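GTP-binding protein (PDB 2DBY) binds GDP and probably acts as a ribosome-binding ATPase, a P-loop NTPase of the YchF/OLA1 subfamily. Local coordinates at residues V67-E72 / V295-V300. Sequence-based numbering, arbitrary orientation.
Sequences VPTHVE and VRAWTV. With FMT (formic acid), chain E.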
loop_
_atom_site.group_PDB
_atom_site.type_symbol
_atom_site.label_atom_id
_atom_site.label_comp_id
_atom_site.label_asym_id
_atom_site.label_seq_id
_atom_site.Cartn_x
_atom_site.Cartn_y
_atom_site.Cartn_z
ATOM N N VAL A 67 7.501 -7.822 -16.871
ATOM C CA VAL A 67 6.161 -7.337 -16.519
ATOM C C VAL A 67 6.202 -6.924 -15.056
ATOM O O VAL A 67 6.304 -7.760 -14.167
ATOM C CB VAL A 67 5.093 -8.441 -16.685
ATOM C CG1 VAL A 67 3.707 -7.858 -16.369
ATOM C CG2 VAL A 67 5.112 -8.983 -18.121
ATOM N N PRO A 68 6.124 -5.616 -14.780
ATOM C CA PRO A 68 6.173 -5.258 -13.359
ATOM C C PRO A 68 4.811 -5.361 -12.706
ATOM O O PRO A 68 3.788 -5.544 -13.380
ATOM C CB PRO A 68 6.648 -3.808 -13.380
ATOM C CG PRO A 68 5.948 -3.272 -14.621
ATOM C CD PRO A 68 6.067 -4.415 -15.640
ATOM N N THR A 69 4.811 -5.262 -11.386
ATOM C CA THR A 69 3.548 -5.229 -10.651
ATOM C C THR A 69 3.220 -3.733 -10.450
ATOM O O THR A 69 3.812 -2.870 -11.112
ATOM C CB THR A 69 3.626 -6.020 -9.314
ATOM O OG1 THR A 69 2.332 -6.021 -8.694
ATOM C CG2 THR A 69 4.659 -5.412 -8.342
ATOM N N HIS A 70 2.294 -3.415 -9.551
ATOM C CA HIS A 70 1.874 -2.036 -9.358
ATOM C C HIS A 70 1.182 -1.859 -8.008
ATOM O O HIS A 70 0.945 -2.837 -7.287
ATOM C CB HIS A 70 0.888 -1.671 -10.475
ATOM C CG HIS A 70 -0.279 -2.613 -10.581
ATOM N ND1 HIS A 70 -0.629 -3.241 -11.757
ATOM C CD2 HIS A 70 -1.172 -3.031 -9.654
ATOM C CE1 HIS A 70 -1.686 -4.009 -11.550
ATOM N NE2 HIS A 70 -2.035 -3.901 -10.281
ATOM N N VAL A 71 0.873 -0.600 -7.680
ATOM C CA VAL A 71 0.172 -0.250 -6.445
ATOM C C VAL A 71 -1.021 0.614 -6.856
ATOM O O VAL A 71 -0.859 1.587 -7.599
ATOM C CB VAL A 71 1.064 0.568 -5.492
ATOM C CG1 VAL A 71 0.258 0.940 -4.219
ATOM C CG2 VAL A 71 2.290 -0.229 -5.121
ATOM N N GLU A 72 -2.203 0.258 -6.362
ATOM C CA GLU A 72 -3.437 0.974 -6.705
ATOM C C GLU A 72 -3.743 2.126 -5.739
ATOM O O GLU A 72 -3.622 1.969 -4.532
ATOM C CB GLU A 72 -4.591 -0.030 -6.701
ATOM C CG GLU A 72 -5.952 0.525 -7.109
ATOM C CD GLU A 72 -6.972 -0.586 -7.284
ATOM O OE1 GLU A 72 -6.872 -1.337 -8.267
ATOM O OE2 GLU A 72 -7.865 -0.716 -6.437
ATOM N N VAL A 295 9.616 -12.530 -17.489
ATOM C CA VAL A 295 10.013 -12.362 -16.087
ATOM C C VAL A 295 8.924 -11.422 -15.579
ATOM O O VAL A 295 8.732 -10.355 -16.139
ATOM C CB VAL A 295 11.388 -11.682 -15.942
ATOM C CG1 VAL A 295 11.632 -11.297 -14.484
ATOM C CG2 VAL A 295 12.475 -12.637 -16.391
ATOM N N ARG A 296 8.208 -11.831 -14.540
ATOM C CA ARG A 296 7.106 -11.009 -14.043
ATOM C C ARG A 296 7.085 -10.936 -12.540
ATOM O O ARG A 296 7.421 -11.896 -11.839
ATOM C CB ARG A 296 5.762 -11.562 -14.547
ATOM C CG ARG A 296 4.534 -10.838 -13.985
ATOM C CD ARG A 296 3.285 -11.247 -14.755
ATOM N NE ARG A 296 2.089 -10.636 -14.187
ATOM C CZ ARG A 296 0.882 -10.689 -14.743
ATOM N NH1 ARG A 296 0.706 -11.326 -15.894
ATOM N NH2 ARG A 296 -0.145 -10.103 -14.138
ATOM N N ALA A 297 6.668 -9.769 -12.044
ATOM C CA ALA A 297 6.581 -9.504 -10.619
ATOM C C ALA A 297 5.116 -9.657 -10.248
ATOM O O ALA A 297 4.252 -9.163 -10.977
ATOM C CB ALA A 297 7.028 -8.079 -10.327
ATOM N N TRP A 298 4.868 -10.350 -9.145
ATOM C CA TRP A 298 3.524 -10.590 -8.623
ATOM C C TRP A 298 3.465 -10.063 -7.205
ATOM O O TRP A 298 4.469 -10.035 -6.499
ATOM C CB TRP A 298 3.209 -12.089 -8.620
ATOM C CG TRP A 298 3.362 -12.733 -9.946
ATOM C CD1 TRP A 298 4.513 -13.250 -10.489
ATOM C CD2 TRP A 298 2.328 -12.973 -10.899
ATOM N NE1 TRP A 298 4.248 -13.804 -11.720
ATOM C CE2 TRP A 298 2.915 -13.649 -11.996
ATOM C CE3 TRP A 298 0.956 -12.689 -10.935
ATOM C CZ2 TRP A 298 2.170 -14.046 -13.119
ATOM C CZ3 TRP A 298 0.214 -13.090 -12.064
ATOM C CH2 TRP A 298 0.830 -13.758 -13.130
ATOM N N THR A 299 2.271 -9.665 -6.774
ATOM C CA THR A 299 2.086 -9.094 -5.436
ATOM C C THR A 299 1.076 -9.869 -4.589
ATOM O O THR A 299 0.004 -10.220 -5.069
ATOM C CB THR A 299 1.550 -7.644 -5.552
ATOM O OG1 THR A 299 2.505 -6.845 -6.250
ATOM C CG2 THR A 299 1.291 -7.032 -4.171
ATOM N N VAL A 300 1.461 -10.159 -3.353
ATOM C CA VAL A 300 0.595 -10.820 -2.383
ATOM C C VAL A 300 0.824 -10.182 -1.026
ATOM O O VAL A 300 1.864 -9.565 -0.776
ATOM C CB VAL A 300 0.876 -12.340 -2.241
ATOM C CG1 VAL A 300 0.525 -13.046 -3.529
ATOM C CG2 VAL A 300 2.295 -12.584 -1.845
HETATM C C FMT E . 1.896 -2.561 -14.062
HETATM O O1 FMT E . 0.813 -3.090 -14.128
HETATM O O2 FMT E . 2.527 -2.201 -15.177
#
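Residues 67-70 and 295-299 run in the same direction, 19° apart, and join as parallel strands at a single bridge, Val67 with Arg296. Two backbone hydrogen bonds flank that bridge. Val67 N donates to Val295 O at 2.9 Å. Ala297 N donates to Val67 O, also at 2.9 Å and almost exactly along the C=O axis (178°).

Val67 and Arg296 project from the same face of the sheet and cross obliquely. Val67 CG1 stands anti to its backbone N, which sets it against the extended Arg296 chain, 3.8 Å from Arg296 CD and over one face of the guanidinium. Trp298 covers the opposite face, with CH2 3.4 Å above the plane over its centre. Trp298 NE1 is hydrogen-bonded to Thr289 OG1 on strand 284-290.

Beyond Pro68 the two segments' backbones no longer pair; the Thr69 backbone is hydrogen-bonded to Leu45 instead. Thr69 OG1, anti to its own N (chi1 -176°), meets Thr299 OG1 tip to tip in a 2.6 Å hydrogen bond. The two side chains cross at about a right angle. Thr69 CG2 lies 3.3 Å from Thr299 OG1 and only loosely against Ala297 CB. His70 ND1 donates an almost straight hydrogen bond to O1 of a formic acid, probably from the crystallisation liquor.

Strand 66-75 of the G domain and strand 295-301 of the C-terminal region thus join at one point, where Val67 O takes both an N-H and the Arg296 CA-H. One step on, the hydroxyl pair, with Tyr279 OH also hydrogen-bonded to Thr299 OG1, adds a polar link, while the Arg296 guanidinium is sandwiched between valine and indole.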